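PDB 3EB8: cysteine protease-like VirA from Shigella flexneri, which is a secreted virulence effector of the EspG/VirA family that promotes bacterial entry into epithelial cells and spreading within and between them. Local coordinates for residues 301-306 and 320-325; 175-180 and 187-192; 30-35 and 45-50. One frame throughout, in Å; residues are numbered along the deposited sequence.

Contact 1 of 3, residues 301-306 and 320-325; sequences EVSSSI and KIETSY
One face of the Tyr-325 ring is covered by Val-302, whose CB sits 3.8 Å from the ring centroid, a CH-pi contact offset toward the rim. The two side chains run alongside each other: Val-302 CG1, anti to its backbone N, reaches Tyr-325 CZ at 3.5 Å, while CG2 lies nearer CE1. At the far end of the ring, the phenol OH hydrogen-bonds Ser-234 OG. The Glu-322 carboxylate is met from above its plane by the hydroxyl of Ser-303, which donates from OG to OE2 over 2.9 Å. These pairings belong to the hairpin of strands 300-312 and 315-327, antiparallel neighbours in the mixed sheet, flanked by strands 274-283 and 348-356. Val-302, Ser-304 and Ile-306 form hydrogen-bonded pairs with Tyr-325, Thr-323 and Ile-321; the bond from Ser-304 N to Thr-323 O is short and straight, 2.7 Å at 175°. Between them, Ser-305 faces Glu-322 in a non-hydrogen-bonded pair, its small side chain placing OG 3.2 Å from Glu-322 CB. Beta-branched Ile-306 and Ile-321 suit extended backbone, and Ile-306 CG2 packs on Ile-321 CB at 3.7 Å. Water 1 donates to Ser-304 O and hydrogen-bonds Thr-323 OG1, 2.7 Å away.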
loop_
_atom_site.group_PDB
_atom_site.type_symbol
_atom_site.label_atom_id
_atom_site.label_comp_id
_atom_site.label_asym_id
_atom_site.label_seq_id
_atom_site.Cartn_x
_atom_site.Cartn_y
_atom_site.Cartn_z
ATOM N N GLU A 301 1.771 -9.265 -8.146
ATOM C CA GLU A 301 2.288 -8.021 -7.603
ATOM C C GLU A 301 1.440 -7.667 -6.392
ATOM O O GLU A 301 0.206 -7.617 -6.471
ATOM C CB GLU A 301 2.235 -6.912 -8.653
ATOM C CG GLU A 301 2.914 -7.318 -9.959
ATOM C CD GLU A 301 2.587 -6.414 -11.149
ATOM O OE1 GLU A 301 3.430 -6.340 -12.075
ATOM O OE2 GLU A 301 1.497 -5.795 -11.168
ATOM N N VAL A 302 2.098 -7.440 -5.265
ATOM C CA VAL A 302 1.396 -7.032 -4.056
ATOM C C VAL A 302 1.753 -5.594 -3.681
ATOM O O VAL A 302 2.920 -5.184 -3.757
ATOM C CB VAL A 302 1.776 -7.945 -2.885
ATOM C CG1 VAL A 302 1.096 -7.502 -1.605
ATOM C CG2 VAL A 302 1.457 -9.387 -3.227
ATOM N N SER A 303 0.737 -4.829 -3.300
ATOM C CA SER A 303 0.945 -3.564 -2.630
ATOM C C SER A 303 0.250 -3.646 -1.281
ATOM O O SER A 303 -0.982 -3.742 -1.223
ATOM C CB SER A 303 0.344 -2.422 -3.432
ATOM O OG SER A 303 0.194 -1.281 -2.594
ATOM N N SER A 304 1.031 -3.620 -0.202
ATOM C CA SER A 304 0.490 -3.725 1.150
ATOM C C SER A 304 0.754 -2.443 1.931
ATOM O O SER A 304 1.887 -2.157 2.311
ATOM C CB SER A 304 1.115 -4.918 1.878
ATOM O OG SER A 304 0.512 -5.148 3.141
ATOM N N SER A 305 -0.291 -1.669 2.182
ATOM C CA SER A 305 -0.123 -0.431 2.924
ATOM C C SER A 305 -0.649 -0.554 4.328
ATOM O O SER A 305 -1.775 -0.997 4.546
ATOM C CB SER A 305 -0.822 0.707 2.208
ATOM O OG SER A 305 -0.236 0.876 0.938
ATOM N N ILE A 306 0.165 -0.155 5.290
ATOM C CA ILE A 306 -0.319 -0.071 6.649
ATOM C C ILE A 306 -0.641 1.409 6.941
ATOM O O ILE A 306 -0.052 2.301 6.341
ATOM C CB ILE A 306 0.686 -0.698 7.636
ATOM C CG1 ILE A 306 -0.004 -1.031 8.962
ATOM C CG2 ILE A 306 1.894 0.212 7.858
ATOM C CD1 ILE A 306 0.807 -1.935 9.876
ATOM N N LYS A 320 0.960 6.757 6.103
ATOM C CA LYS A 320 0.880 5.662 5.161
ATOM C C LYS A 320 2.265 5.063 4.900
ATOM O O LYS A 320 3.182 5.741 4.442
ATOM C CB LYS A 320 0.249 6.119 3.859
ATOM C CG LYS A 320 0.051 5.020 2.839
ATOM C CD LYS A 320 -0.559 5.631 1.606
ATOM C CE LYS A 320 -0.773 4.643 0.504
ATOM N NZ LYS A 320 -1.650 5.291 -0.535
ATOM N N ILE A 321 2.416 3.787 5.215
ATOM C CA ILE A 321 3.638 3.080 4.905
ATOM C C ILE A 321 3.241 1.995 3.948
ATOM O O ILE A 321 2.483 1.104 4.311
ATOM C CB ILE A 321 4.246 2.437 6.162
ATOM C CG1 ILE A 321 4.515 3.494 7.224
ATOM C CG2 ILE A 321 5.509 1.687 5.824
ATOM C CD1 ILE A 321 5.109 2.926 8.478
ATOM N N GLU A 322 3.725 2.076 2.718
ATOM C CA GLU A 322 3.393 1.089 1.717
ATOM C C GLU A 322 4.599 0.235 1.326
ATOM O O GLU A 322 5.702 0.753 1.113
ATOM C CB GLU A 322 2.831 1.779 0.482
ATOM C CG GLU A 322 2.747 0.913 -0.756
ATOM C CD GLU A 322 2.122 1.663 -1.911
ATOM O OE1 GLU A 322 1.919 2.885 -1.780
ATOM O OE2 GLU A 322 1.816 1.048 -2.949
ATOM N N THR A 323 4.385 -1.077 1.242
ATOM C CA THR A 323 5.380 -1.982 0.711
ATOM C C THR A 323 4.818 -2.709 -0.493
ATOM O O THR A 323 3.717 -3.255 -0.436
ATOM C CB THR A 323 5.777 -3.034 1.719
ATOM O OG1 THR A 323 5.970 -2.416 2.994
ATOM C CG2 THR A 323 7.059 -3.755 1.266
ATOM N N SER A 324 5.587 -2.714 -1.578
ATOM C CA SER A 324 5.232 -3.430 -2.788
ATOM C C SER A 324 6.327 -4.440 -3.157
ATOM O O SER A 324 7.518 -4.194 -2.934
ATOM C CB SER A 324 5.068 -2.447 -3.933
ATOM O OG SER A 324 6.325 -1.877 -4.222
ATOM N N TYR A 325 5.904 -5.549 -3.760
ATOM C CA TYR A 325 6.787 -6.621 -4.156
ATOM C C TYR A 325 6.091 -7.619 -5.085
ATOM O O TYR A 325 4.856 -7.632 -5.222
ATOM C CB TYR A 325 7.280 -7.366 -2.926
ATOM C CG TYR A 325 6.173 -7.783 -2.006
ATOM C CD1 TYR A 325 5.595 -9.028 -2.098
ATOM C CD2 TYR A 325 5.701 -6.921 -1.041
ATOM C CE1 TYR A 325 4.581 -9.399 -1.239
ATOM C CE2 TYR A 325 4.689 -7.273 -0.187
ATOM C CZ TYR A 325 4.131 -8.505 -0.278
ATOM O OH TYR A 325 3.126 -8.842 0.603
HETATM O O HOH W 1 3.889 -1.863 4.641
#

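Contact 2 of 3, residues 175-180 and 187-192; sequences NELGIN and KELQML
A Schellman motif closes helix 167-176, and the chain leaving it packs against the loop that leads toward helix 194-204. Gly-178 is the first residue to abandon helical torsions; its phi of 82° lies in the left-handed region, which a residue without CB enters at little cost. The turn presents Leu-177 and Ile-179 to the leucine side chains of 187-192, with the Leu-177 carbonyl also taking part. Leu-189 points toward the turn, with CG anti to its carbonyl carbon. One of its methyls, CD2, lies 3.6 Å from Leu-177 O, while the other, CD1, touches Ile-179 CD1 at 3.8 Å. Ile-179 and Leu-189 cross at about a right angle, both CG1 and CD1 of Ile-179 lying on the Leu-189 methyls. Three residues on, Leu-192 packs in a similar way: CD1 meets the isobutyl group of Leu-177, again crosswise, and CD2 rests on the aliphatic part of Glu-176, 3.8 Å from its CB. Leucine and isoleucine fit here because their partners are mostly hydrocarbon, apart from the carbonyls of Leu-177 and Gln-190, whereas Glu-176, partly exposed, adds its CB to the packing. Helix 226-234 covers Leu-177 and Leu-189 through Ile-229, and helix 140-149 brings Trp-141 against both Ile-179 and Leu-189. Leu-192 lies on Val-197 and Ile-200 of helix 194-204, within the tubulin-binding region, which also includes residues 187-192.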
loop_
_atom_site.group_PDB
_atom_site.type_symbol
_atom_site.label_atom_id
_atom_site.label_comp_id
_atom_site.label_asym_id
_atom_site.label_seq_id
_atom_site.Cartn_x
_atom_site.Cartn_y
_atom_site.Cartn_z
ATOM N N ASN A 175 -9.781 -19.199 7.417
ATOM C CA ASN A 175 -10.249 -20.193 8.372
ATOM C C ASN A 175 -10.078 -21.637 7.886
ATOM O O ASN A 175 -9.679 -22.521 8.660
ATOM C CB ASN A 175 -11.717 -19.933 8.732
ATOM C CG ASN A 175 -12.381 -21.139 9.364
ATOM O OD1 ASN A 175 -13.257 -21.767 8.761
ATOM N ND2 ASN A 175 -11.946 -21.491 10.574
ATOM N N GLU A 176 -10.399 -21.875 6.613
ATOM C CA GLU A 176 -10.303 -23.210 6.040
ATOM C C GLU A 176 -8.861 -23.552 5.681
ATOM O O GLU A 176 -8.488 -24.726 5.632
ATOM C CB GLU A 176 -11.253 -23.377 4.851
ATOM C CG GLU A 176 -12.718 -23.143 5.234
ATOM C CD GLU A 176 -13.717 -23.802 4.296
ATOM O OE1 GLU A 176 -13.341 -24.165 3.163
ATOM O OE2 GLU A 176 -14.889 -23.955 4.699
ATOM N N LEU A 177 -8.049 -22.527 5.450
ATOM C CA LEU A 177 -6.611 -22.713 5.345
ATOM C C LEU A 177 -6.048 -23.101 6.709
ATOM O O LEU A 177 -4.871 -23.407 6.829
ATOM C CB LEU A 177 -5.926 -21.443 4.845
ATOM C CG LEU A 177 -6.042 -21.137 3.343
ATOM C CD1 LEU A 177 -5.653 -19.696 3.042
ATOM C CD2 LEU A 177 -5.198 -22.098 2.508
ATOM N N GLY A 178 -6.893 -23.059 7.738
ATOM C CA GLY A 178 -6.501 -23.492 9.066
ATOM C C GLY A 178 -5.739 -22.440 9.851
ATOM O O GLY A 178 -5.144 -22.734 10.897
ATOM N N ILE A 179 -5.749 -21.207 9.354
ATOM C CA ILE A 179 -5.120 -20.117 10.083
ATOM C C ILE A 179 -5.998 -19.693 11.268
ATOM O O ILE A 179 -7.080 -19.119 11.089
ATOM C CB ILE A 179 -4.812 -18.902 9.169
ATOM C CG1 ILE A 179 -3.808 -19.287 8.068
ATOM C CG2 ILE A 179 -4.286 -17.752 9.996
ATOM C CD1 ILE A 179 -3.587 -18.220 6.994
ATOM N N ASN A 180 -5.536 -20.008 12.476
ATOM C CA ASN A 180 -6.173 -19.507 13.691
ATOM C C ASN A 180 -5.163 -19.035 14.731
ATOM O O ASN A 180 -3.996 -18.773 14.410
ATOM C CB ASN A 180 -7.153 -20.524 14.288
ATOM C CG ASN A 180 -6.501 -21.849 14.599
ATOM O OD1 ASN A 180 -5.411 -21.903 15.172
ATOM N ND2 ASN A 180 -7.173 -22.935 14.227
ATOM N N LYS A 187 4.332 -23.682 10.412
ATOM C CA LYS A 187 3.515 -24.504 9.547
ATOM C C LYS A 187 3.468 -23.981 8.105
ATOM O O LYS A 187 3.522 -22.766 7.845
ATOM C CB LYS A 187 2.098 -24.638 10.110
ATOM C CG LYS A 187 1.234 -25.659 9.381
ATOM C CD LYS A 187 0.307 -26.373 10.351
ATOM C CE LYS A 187 -0.120 -27.733 9.824
ATOM N NZ LYS A 187 -0.644 -28.627 10.908
ATOM N N GLU A 188 3.380 -24.924 7.172
ATOM C CA GLU A 188 3.165 -24.610 5.769
ATOM C C GLU A 188 1.726 -24.975 5.474
ATOM O O GLU A 188 1.283 -26.083 5.790
ATOM C CB GLU A 188 4.115 -25.408 4.869
ATOM C CG GLU A 188 3.807 -25.294 3.375
ATOM C CD GLU A 188 4.820 -26.033 2.495
ATOM O OE1 GLU A 188 4.393 -26.851 1.647
ATOM O OE2 GLU A 188 6.041 -25.788 2.649
ATOM N N LEU A 189 0.995 -24.033 4.891
ATOM C CA LEU A 189 -0.427 -24.198 4.673
ATOM C C LEU A 189 -0.676 -25.223 3.597
ATOM O O LEU A 189 -0.070 -25.159 2.529
ATOM C CB LEU A 189 -1.048 -22.877 4.243
ATOM C CG LEU A 189 -0.952 -21.704 5.210
ATOM C CD1 LEU A 189 -1.706 -20.488 4.638
ATOM C CD2 LEU A 189 -1.486 -22.112 6.573
ATOM N N GLN A 190 -1.570 -26.164 3.870
ATOM C CA GLN A 190 -2.026 -27.082 2.833
ATOM C C GLN A 190 -3.083 -26.375 2.016
ATOM O O GLN A 190 -3.971 -25.724 2.562
ATOM C CB GLN A 190 -2.593 -28.366 3.437
ATOM C CG GLN A 190 -1.533 -29.352 3.894
ATOM C CD GLN A 190 -2.073 -30.343 4.905
ATOM O OE1 GLN A 190 -3.272 -30.357 5.196
ATOM N NE2 GLN A 190 -1.191 -31.173 5.452
ATOM N N MET A 191 -2.985 -26.502 0.703
ATOM C CA MET A 191 -3.860 -25.768 -0.196
ATOM C C MET A 191 -5.259 -26.373 -0.261
ATOM O O MET A 191 -5.431 -27.581 -0.087
ATOM C CB MET A 191 -3.222 -25.683 -1.584
ATOM C CG MET A 191 -2.062 -24.697 -1.627
ATOM S SD MET A 191 -2.584 -23.061 -1.069
ATOM C CE MET A 191 -4.028 -22.850 -2.124
ATOM N N LEU A 192 -6.257 -25.526 -0.501
ATOM C CA LEU A 192 -7.646 -25.970 -0.517
ATOM C C LEU A 192 -8.008 -26.689 -1.810
ATOM O O LEU A 192 -7.574 -26.294 -2.894
ATOM C CB LEU A 192 -8.602 -24.790 -0.279
ATOM C CG LEU A 192 -8.877 -24.403 1.180
ATOM C CD1 LEU A 192 -7.622 -23.890 1.823
ATOM C CD2 LEU A 192 -9.982 -23.359 1.306
#

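Contact 3 of 3, residues 30-35 and 45-50; sequences DKMDGE and SIRLCL
Ser-45 opens a run of strand 44-51, the middle strand of the five-stranded antiparallel sheet, against which a type II turn from Met-32 to Glu-35 is laid as the chain enters strand 35-41. Its OG accepts a hydrogen bond from Arg-47 NE at 2.8 Å, in the plane of the guanidinium, and is also bonded to Asn-40. That bond fixes one edge of the arginine. Arg-47 itself bends at chi2 (-61°), and NH1 reaches Glu-35 OE1 at 2.9 Å in a salt bridge, arriving on the syn lone pair although the carboxylate and guanidinium planes are 63° apart. A long, jointed side chain suits this place, since it must serve the serine and the glutamate together. Glu-35 OE1 is gripped twice: Met-32 N donates to it from above the carboxylate plane at 2.9 Å, tying the turn together, while OE2 bonds Ser-26. Such donors would be expected to favour the charged carboxylate. Met-32 also crosses the arginine obliquely, with its SD 4.0 Å from Arg-47 CG. Leu-48 points away from 30-35, and its side chain touches Phe-36 and Phe-23, among others, but its carbonyl O receives a CA-H contact from Glu-35 CA at 3.3 Å. Cys-49 stands opposite Glu-35 in a non-hydrogen-bonded pair; its compact SG fits beside the glutamate stem, 3.5 Å from Glu-35 CB, and also meets Met-32 CB. Leu-50 completes the run. Gly-34, with a positive phi of 76° suited to the third position of this turn, has no CB to obstruct the strand, so its CA can approach the carbonyl of Leu-50 while Leu-50 N donates to Gly-34 O at 2.8 Å, from above the carbonyl plane.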
loop_
_atom_site.group_PDB
_atom_site.type_symbol
_atom_site.label_atom_id
_atom_site.label_comp_id
_atom_site.label_asym_id
_atom_site.label_seq_id
_atom_site.Cartn_x
_atom_site.Cartn_y
_atom_site.Cartn_z
ATOM N N ASP A 30 16.988 5.945 -18.949
ATOM C CA ASP A 30 17.090 7.036 -19.912
ATOM C C ASP A 30 16.036 8.114 -19.634
ATOM O O ASP A 30 15.394 8.636 -20.542
ATOM C CB ASP A 30 16.991 6.508 -21.354
ATOM C CG ASP A 30 15.782 5.608 -21.563
ATOM O OD1 ASP A 30 14.847 5.671 -20.726
ATOM O OD2 ASP A 30 15.768 4.836 -22.548
ATOM N N LYS A 31 15.868 8.439 -18.363
ATOM C CA LYS A 31 14.994 9.527 -17.955
ATOM C C LYS A 31 15.801 10.815 -17.883
ATOM O O LYS A 31 17.033 10.783 -17.846
ATOM C CB LYS A 31 14.392 9.213 -16.583
ATOM C CG LYS A 31 15.428 9.033 -15.484
ATOM C CD LYS A 31 14.952 8.022 -14.458
ATOM C CE LYS A 31 15.821 8.028 -13.217
ATOM N NZ LYS A 31 15.534 9.228 -12.375
ATOM N N MET A 32 15.117 11.950 -17.857
ATOM C CA MET A 32 15.798 13.228 -17.691
ATOM C C MET A 32 16.496 13.285 -16.348
ATOM O O MET A 32 16.331 12.384 -15.531
ATOM C CB MET A 32 14.817 14.377 -17.832
ATOM C CG MET A 32 14.288 14.511 -19.232
ATOM S SD MET A 32 13.212 15.925 -19.367
ATOM C CE MET A 32 14.343 17.256 -18.946
ATOM N N ASP A 33 17.283 14.333 -16.124
ATOM C CA ASP A 33 17.976 14.502 -14.854
ATOM C C ASP A 33 16.985 14.850 -13.756
ATOM O O ASP A 33 16.214 15.794 -13.884
ATOM C CB ASP A 33 19.045 15.595 -14.947
ATOM C CG ASP A 33 20.275 15.152 -15.722
ATOM O OD1 ASP A 33 20.121 14.405 -16.714
ATOM O OD2 ASP A 33 21.395 15.556 -15.339
ATOM N N GLY A 34 17.008 14.085 -12.675
ATOM C CA GLY A 34 16.135 14.347 -11.549
ATOM C C GLY A 34 14.692 13.919 -11.778
ATOM O O GLY A 34 13.846 14.089 -10.903
ATOM N N GLU A 35 14.409 13.355 -12.949
ATOM C CA GLU A 35 13.060 12.886 -13.264
ATOM C C GLU A 35 12.608 11.755 -12.345
ATOM O O GLU A 35 13.313 10.761 -12.167
ATOM C CB GLU A 35 12.970 12.432 -14.723
ATOM C CG GLU A 35 11.648 11.817 -15.094
ATOM C CD GLU A 35 11.619 11.356 -16.541
ATOM O OE1 GLU A 35 12.283 12.004 -17.382
ATOM O OE2 GLU A 35 10.935 10.347 -16.841
ATOM N N SER A 45 4.664 13.721 -23.992
ATOM C CA SER A 45 5.279 13.164 -22.814
ATOM C C SER A 45 5.482 14.262 -21.803
ATOM O O SER A 45 5.926 15.351 -22.145
ATOM C CB SER A 45 6.620 12.540 -23.164
ATOM O OG SER A 45 7.174 11.906 -22.030
ATOM N N ILE A 46 5.138 13.984 -20.556
ATOM C CA ILE A 46 5.385 14.925 -19.483
ATOM C C ILE A 46 6.368 14.276 -18.518
ATOM O O ILE A 46 6.205 13.119 -18.144
ATOM C CB ILE A 46 4.080 15.325 -18.753
ATOM C CG1 ILE A 46 3.088 15.932 -19.731
ATOM C CG2 ILE A 46 4.357 16.353 -17.688
ATOM C CD1 ILE A 46 2.233 14.920 -20.459
ATOM N N ARG A 47 7.403 15.015 -18.142
ATOM C CA ARG A 47 8.366 14.515 -17.188
ATOM C C ARG A 47 8.375 15.418 -15.977
ATOM O O ARG A 47 8.411 16.645 -16.102
ATOM C CB ARG A 47 9.758 14.462 -17.806
ATOM C CG ARG A 47 9.798 13.835 -19.174
ATOM C CD ARG A 47 9.331 12.391 -19.146
ATOM N NE ARG A 47 9.484 11.786 -20.465
ATOM C CZ ARG A 47 10.639 11.354 -20.957
ATOM N NH1 ARG A 47 11.745 11.452 -20.229
ATOM N NH2 ARG A 47 10.682 10.823 -22.171
ATOM N N LEU A 48 8.340 14.813 -14.799
ATOM C CA LEU A 48 8.399 15.568 -13.562
ATOM C C LEU A 48 9.758 15.355 -12.929
ATOM O O LEU A 48 10.139 14.222 -12.639
ATOM C CB LEU A 48 7.315 15.093 -12.614
ATOM C CG LEU A 48 5.943 14.997 -13.275
ATOM C CD1 LEU A 48 4.903 14.445 -12.297
ATOM C CD2 LEU A 48 5.527 16.345 -13.806
ATOM N N CYS A 49 10.490 16.444 -12.719
ATOM C CA CYS A 49 11.844 16.341 -12.202
ATOM C C CYS A 49 12.020 17.122 -10.915
ATOM O O CYS A 49 11.402 18.165 -10.719
ATOM C CB CYS A 49 12.854 16.817 -13.248
ATOM S SG CYS A 49 12.699 15.964 -14.822
ATOM N N LEU A 50 12.870 16.593 -10.042
ATOM C CA LEU A 50 13.276 17.270 -8.828
ATOM C C LEU A 50 14.743 17.626 -8.952
ATOM O O LEU A 50 15.555 16.808 -9.385
ATOM C CB LEU A 50 13.054 16.362 -7.622
ATOM C CG LEU A 50 11.639 16.441 -7.061
ATOM C CD1 LEU A 50 11.271 15.187 -6.308
ATOM C CD2 LEU A 50 11.512 17.659 -6.162
#

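Along the chain the order is contact 3, contact 2, contact 1, each closing before the next opens. Contact 1 lies near the middle of the molecule, in the mixed sheet, and the other two lie on opposite sides of the chain's centre: centres are about 23 Å from contact 1 to contact 2, 24 Å from contact 1 to contact 3, and 46 Å between contacts 2 and 3. None touches another. Contact 3 belongs to the separate antiparallel sheet formed by the N-terminal part of the chain, contact 2 to the helical part. Helix 226-234 bridges contacts 1 and 2, supplying Ser-234 to the former and Ile-229 to the latter, so the tubulin-binding region adjoins the central sheet.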